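Local coordinates for protein alcohol dehydrogenase (Escherichia coli, PDB 5VM2) that is an oxidoreductase of unknown specificity involved in membrane biogenesis, probably an NAD(H)- or NADP(H)-dependent dehydrogenase of the zinc-containing alcohol dehydrogenase family, at residues 150-162 and 179-191. Residues are numbered along the deposited sequence; the frame is centred on the assembly and turned at random.
Sequences LVEPAAVGMHAAM and CIGLMTLQACKCL. With MG (magnesium ion), chain C.
Cys179 starts the second helix with its SG 3.9 Å from CB of Pro153. Ile180 follows, its side chain set at about a right angle to that of Val156: CG2 meets CG1 of the valine, while CD1 lies near both that CG1 and CB of Pro153. Val267, from strand 262-267, packs on both branched side chains. Met183 is a knob in the hole formed by Leu150, Pro153, Ala154 and Gly157. With CG turned away from its own carbonyl carbon (chi1 -65°) and the chain bent at chi2, the side chain runs beside Pro153; SD rests 3.6 Å from CA of Ala154, and CE lies against the proline CG. At Thr184 the helices come nearest, its CA 3.9 Å from CA of Gly157, and that glycine CA lies against Met183 C and Thr184 OG1. The threonine hydroxyl is turned back onto its own helix, OG1 donating to Ile180 O at 2.7 Å from the face opposite Thr184 N. This second helix follows the first strand of the Rossmann-type domain, and its Gly181 fits the GxGxxG pattern; segment 150-162 and helix 179-190 cross at -55°. One turn before Val156, Glu152 binds magnesium through OE1, with His65 and Glu66 as further ligands. Ala187 sets CB 3.3 Å from Gly157 O, between CB of Ala161 and the curled end of Met158, whose CE touches it. Leu191, just past the helix, splits its branches: CD1 faces Met158 SD, and CD2 sits 3.5 Å from Ala161 O and also meets Met162 SD, the leucine and methionine side chains crossing at about a right angle.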
loop_
_atom_site.group_PDB
_atom_site.type_symbol
_atom_site.label_atom_id
_atom_site.label_comp_id
_atom_site.label_asym_id
_atom_site.label_seq_id
_atom_site.Cartn_x
_atom_site.Cartn_y
_atom_site.Cartn_z
ATOM N N LEU A 150 -8.161 3.658 -0.354
ATOM C CA LEU A 150 -6.763 4.041 -0.485
ATOM C C LEU A 150 -6.090 4.325 0.849
ATOM O O LEU A 150 -4.882 4.576 0.869
ATOM C CB LEU A 150 -6.648 5.262 -1.396
ATOM C CG LEU A 150 -7.440 5.090 -2.690
ATOM C CD1 LEU A 150 -7.863 6.437 -3.238
ATOM C CD2 LEU A 150 -6.624 4.306 -3.707
ATOM N N VAL A 151 -6.795 4.155 1.969
ATOM C CA VAL A 151 -6.127 4.218 3.265
ATOM C C VAL A 151 -5.042 3.152 3.357
ATOM O O VAL A 151 -3.977 3.379 3.946
ATOM C CB VAL A 151 -7.152 4.082 4.405
ATOM C CG1 VAL A 151 -6.441 3.803 5.735
ATOM C CG2 VAL A 151 -8.016 5.340 4.496
ATOM N N GLU A 152 -5.278 1.983 2.752
ATOM C CA GLU A 152 -4.312 0.890 2.867
ATOM C C GLU A 152 -2.942 1.252 2.303
ATOM O O GLU A 152 -1.946 1.146 3.041
ATOM C CB GLU A 152 -4.893 -0.379 2.231
ATOM C CG GLU A 152 -4.237 -1.670 2.703
ATOM C CD GLU A 152 -2.994 -2.031 1.907
ATOM O OE1 GLU A 152 -2.682 -1.320 0.926
ATOM O OE2 GLU A 152 -2.333 -3.032 2.261
ATOM N N PRO A 153 -2.800 1.670 1.038
ATOM C CA PRO A 153 -1.464 2.080 0.586
ATOM C C PRO A 153 -0.964 3.331 1.285
ATOM O O PRO A 153 0.246 3.461 1.506
ATOM C CB PRO A 153 -1.645 2.304 -0.924
ATOM C CG PRO A 153 -3.111 2.593 -1.091
ATOM C CD PRO A 153 -3.787 1.736 -0.060
ATOM N N ALA A 154 -1.857 4.254 1.654
ATOM C CA ALA A 154 -1.424 5.406 2.439
ATOM C C ALA A 154 -0.856 4.964 3.784
ATOM O O ALA A 154 0.122 5.540 4.275
ATOM C CB ALA A 154 -2.587 6.377 2.637
ATOM N N ALA A 155 -1.454 3.934 4.385
ATOM C CA ALA A 155 -0.936 3.395 5.637
ATOM C C ALA A 155 0.459 2.811 5.465
ATOM O O ALA A 155 1.272 2.861 6.399
ATOM C CB ALA A 155 -1.892 2.331 6.182
ATOM N N VAL A 156 0.748 2.239 4.293
ATOM C CA VAL A 156 2.094 1.747 3.999
ATOM C C VAL A 156 3.108 2.882 4.090
ATOM O O VAL A 156 4.170 2.745 4.713
ATOM C CB VAL A 156 2.127 1.081 2.612
ATOM C CG1 VAL A 156 3.559 0.756 2.210
ATOM C CG2 VAL A 156 1.253 -0.171 2.596
ATOM N N GLY A 157 2.807 4.014 3.445
ATOM C CA GLY A 157 3.719 5.144 3.506
ATOM C C GLY A 157 3.769 5.768 4.886
ATOM O O GLY A 157 4.823 6.228 5.333
ATOM N N MET A 158 2.631 5.788 5.583
ATOM C CA MET A 158 2.606 6.332 6.938
ATOM C C MET A 158 3.489 5.516 7.875
ATOM O O MET A 158 4.231 6.079 8.688
ATOM C CB MET A 158 1.170 6.378 7.458
ATOM C CG MET A 158 1.003 7.163 8.758
ATOM S SD MET A 158 1.270 8.946 8.575
ATOM C CE MET A 158 0.393 9.252 7.053
ATOM N N HIS A 159 3.428 4.187 7.762
ATOM C CA HIS A 159 4.242 3.314 8.599
ATOM C C HIS A 159 5.728 3.517 8.323
ATOM O O HIS A 159 6.545 3.536 9.251
ATOM C CB HIS A 159 3.816 1.861 8.352
ATOM C CG HIS A 159 4.518 0.855 9.209
ATOM N ND1 HIS A 159 4.314 0.761 10.569
ATOM C CD2 HIS A 159 5.399 -0.123 8.890
ATOM C CE1 HIS A 159 5.059 -0.217 11.055
ATOM N NE2 HIS A 159 5.726 -0.770 10.056
ATOM N N ALA A 160 6.096 3.692 7.051
ATOM C CA ALA A 160 7.494 3.943 6.710
ATOM C C ALA A 160 7.991 5.234 7.351
ATOM O O ALA A 160 9.044 5.256 8.004
ATOM C CB ALA A 160 7.658 3.996 5.190
ATOM N N ALA A 161 7.236 6.323 7.188
ATOM C CA ALA A 161 7.657 7.604 7.749
ATOM C C ALA A 161 7.738 7.545 9.269
ATOM O O ALA A 161 8.653 8.121 9.873
ATOM C CB ALA A 161 6.701 8.717 7.309
ATOM N N MET A 162 6.784 6.862 9.905
ATOM C CA MET A 162 6.793 6.755 11.362
ATOM C C MET A 162 7.968 5.909 11.834
ATOM O O MET A 162 8.663 6.273 12.788
ATOM C CB MET A 162 5.474 6.162 11.857
ATOM C CG MET A 162 4.268 7.053 11.640
ATOM S SD MET A 162 4.013 8.124 13.052
ATOM C CE MET A 162 2.285 8.535 12.847
ATOM N N CYS A 179 2.834 4.817 -6.632
ATOM C CA CYS A 179 1.836 4.945 -5.571
ATOM C C CYS A 179 2.483 5.008 -4.189
ATOM O O CYS A 179 2.246 5.948 -3.423
ATOM C CB CYS A 179 0.839 3.787 -5.640
ATOM S SG CYS A 179 -0.356 3.819 -4.281
ATOM N N ILE A 180 3.335 4.034 -3.866
ATOM C CA ILE A 180 3.907 3.974 -2.525
ATOM C C ILE A 180 4.867 5.134 -2.273
ATOM O O ILE A 180 4.960 5.638 -1.145
ATOM C CB ILE A 180 4.591 2.614 -2.303
ATOM C CG1 ILE A 180 3.593 1.479 -2.547
ATOM C CG2 ILE A 180 5.137 2.538 -0.899
ATOM C CD1 ILE A 180 2.394 1.510 -1.613
ATOM N N GLY A 181 5.587 5.586 -3.303
ATOM C CA GLY A 181 6.458 6.738 -3.128
ATOM C C GLY A 181 5.685 8.017 -2.859
ATOM O O GLY A 181 6.109 8.857 -2.059
ATOM N N LEU A 182 4.538 8.179 -3.520
ATOM C CA LEU A 182 3.698 9.347 -3.284
ATOM C C LEU A 182 3.025 9.274 -1.921
ATOM O O LEU A 182 2.881 10.299 -1.240
ATOM C CB LEU A 182 2.664 9.468 -4.406
ATOM C CG LEU A 182 3.312 9.690 -5.774
ATOM C CD1 LEU A 182 2.275 9.684 -6.879
ATOM C CD2 LEU A 182 4.100 10.993 -5.773
ATOM N N MET A 183 2.612 8.074 -1.499
ATOM C CA MET A 183 2.102 7.902 -0.140
ATOM C C MET A 183 3.164 8.248 0.895
ATOM O O MET A 183 2.870 8.910 1.897
ATOM C CB MET A 183 1.615 6.470 0.078
ATOM C CG MET A 183 0.412 6.065 -0.762
ATOM S SD MET A 183 -0.942 7.242 -0.672
ATOM C CE MET A 183 -2.268 6.315 -1.450
ATOM N N THR A 184 4.400 7.790 0.675
ATOM C CA THR A 184 5.487 8.092 1.603
ATOM C C THR A 184 5.768 9.591 1.648
ATOM O O THR A 184 5.990 10.157 2.725
ATOM C CB THR A 184 6.743 7.315 1.205
ATOM O OG1 THR A 184 6.435 5.914 1.129
ATOM C CG2 THR A 184 7.857 7.529 2.228
ATOM N N LEU A 185 5.739 10.250 0.486
ATOM C CA LEU A 185 5.910 11.701 0.423
ATOM C C LEU A 185 4.886 12.425 1.292
ATOM O O LEU A 185 5.239 13.276 2.117
ATOM C CB LEU A 185 5.813 12.157 -1.034
ATOM C CG LEU A 185 5.460 13.603 -1.378
ATOM C CD1 LEU A 185 6.576 14.544 -0.921
ATOM C CD2 LEU A 185 5.197 13.723 -2.889
ATOM N N GLN A 186 3.606 12.096 1.123
ATOM C CA GLN A 186 2.576 12.758 1.914
ATOM C C GLN A 186 2.702 12.410 3.395
ATOM O O GLN A 186 2.447 13.256 4.262
ATOM C CB GLN A 186 1.201 12.391 1.366
ATOM C CG GLN A 186 1.015 12.838 -0.077
ATOM C CD GLN A 186 -0.435 12.924 -0.469
ATOM O OE1 GLN A 186 -1.121 13.877 -0.119
ATOM N NE2 GLN A 186 -0.914 11.926 -1.206
ATOM N N ALA A 187 3.120 11.182 3.708
ATOM C CA ALA A 187 3.359 10.840 5.107
ATOM C C ALA A 187 4.501 11.669 5.685
ATOM O O ALA A 187 4.393 12.190 6.801
ATOM C CB ALA A 187 3.647 9.347 5.250
ATOM N N CYS A 188 5.595 11.824 4.930
ATOM C CA CYS A 188 6.699 12.658 5.401
ATOM C C CYS A 188 6.241 14.092 5.641
ATOM O O CYS A 188 6.662 14.730 6.613
ATOM C CB CYS A 188 7.857 12.624 4.406
ATOM S SG CYS A 188 8.706 11.030 4.331
ATOM N N LYS A 189 5.371 14.610 4.771
ATOM C CA LYS A 189 4.832 15.952 4.983
ATOM C C LYS A 189 4.013 16.021 6.264
ATOM O O LYS A 189 4.124 16.985 7.034
ATOM C CB LYS A 189 3.967 16.368 3.792
ATOM C CG LYS A 189 4.723 16.537 2.490
ATOM C CD LYS A 189 4.253 17.782 1.749
ATOM C CE LYS A 189 2.832 17.615 1.229
ATOM N NZ LYS A 189 2.040 18.876 1.318
ATOM N N CYS A 190 3.180 15.008 6.514
ATOM C CA CYS A 190 2.349 15.011 7.712
ATOM C C CYS A 190 3.190 14.951 8.978
ATOM O O CYS A 190 2.761 15.442 10.025
ATOM C CB CYS A 190 1.371 13.840 7.672
ATOM S SG CYS A 190 0.079 14.038 6.427
ATOM N N LEU A 191 4.380 14.361 8.905
ATOM C CA LEU A 191 5.288 14.302 10.044
ATOM C C LEU A 191 6.201 15.521 10.129
ATOM O O LEU A 191 7.104 15.548 10.973
ATOM C CB LEU A 191 6.119 13.016 9.991
ATOM C CG LEU A 191 5.490 11.814 10.701
ATOM C CD1 LEU A 191 4.316 11.259 9.903
ATOM C CD2 LEU A 191 6.528 10.735 10.940
HETATM MG MG MG C . -1.896 -2.150 -0.746
HETATM O O HOH W 1 -0.066 -1.614 -0.842
#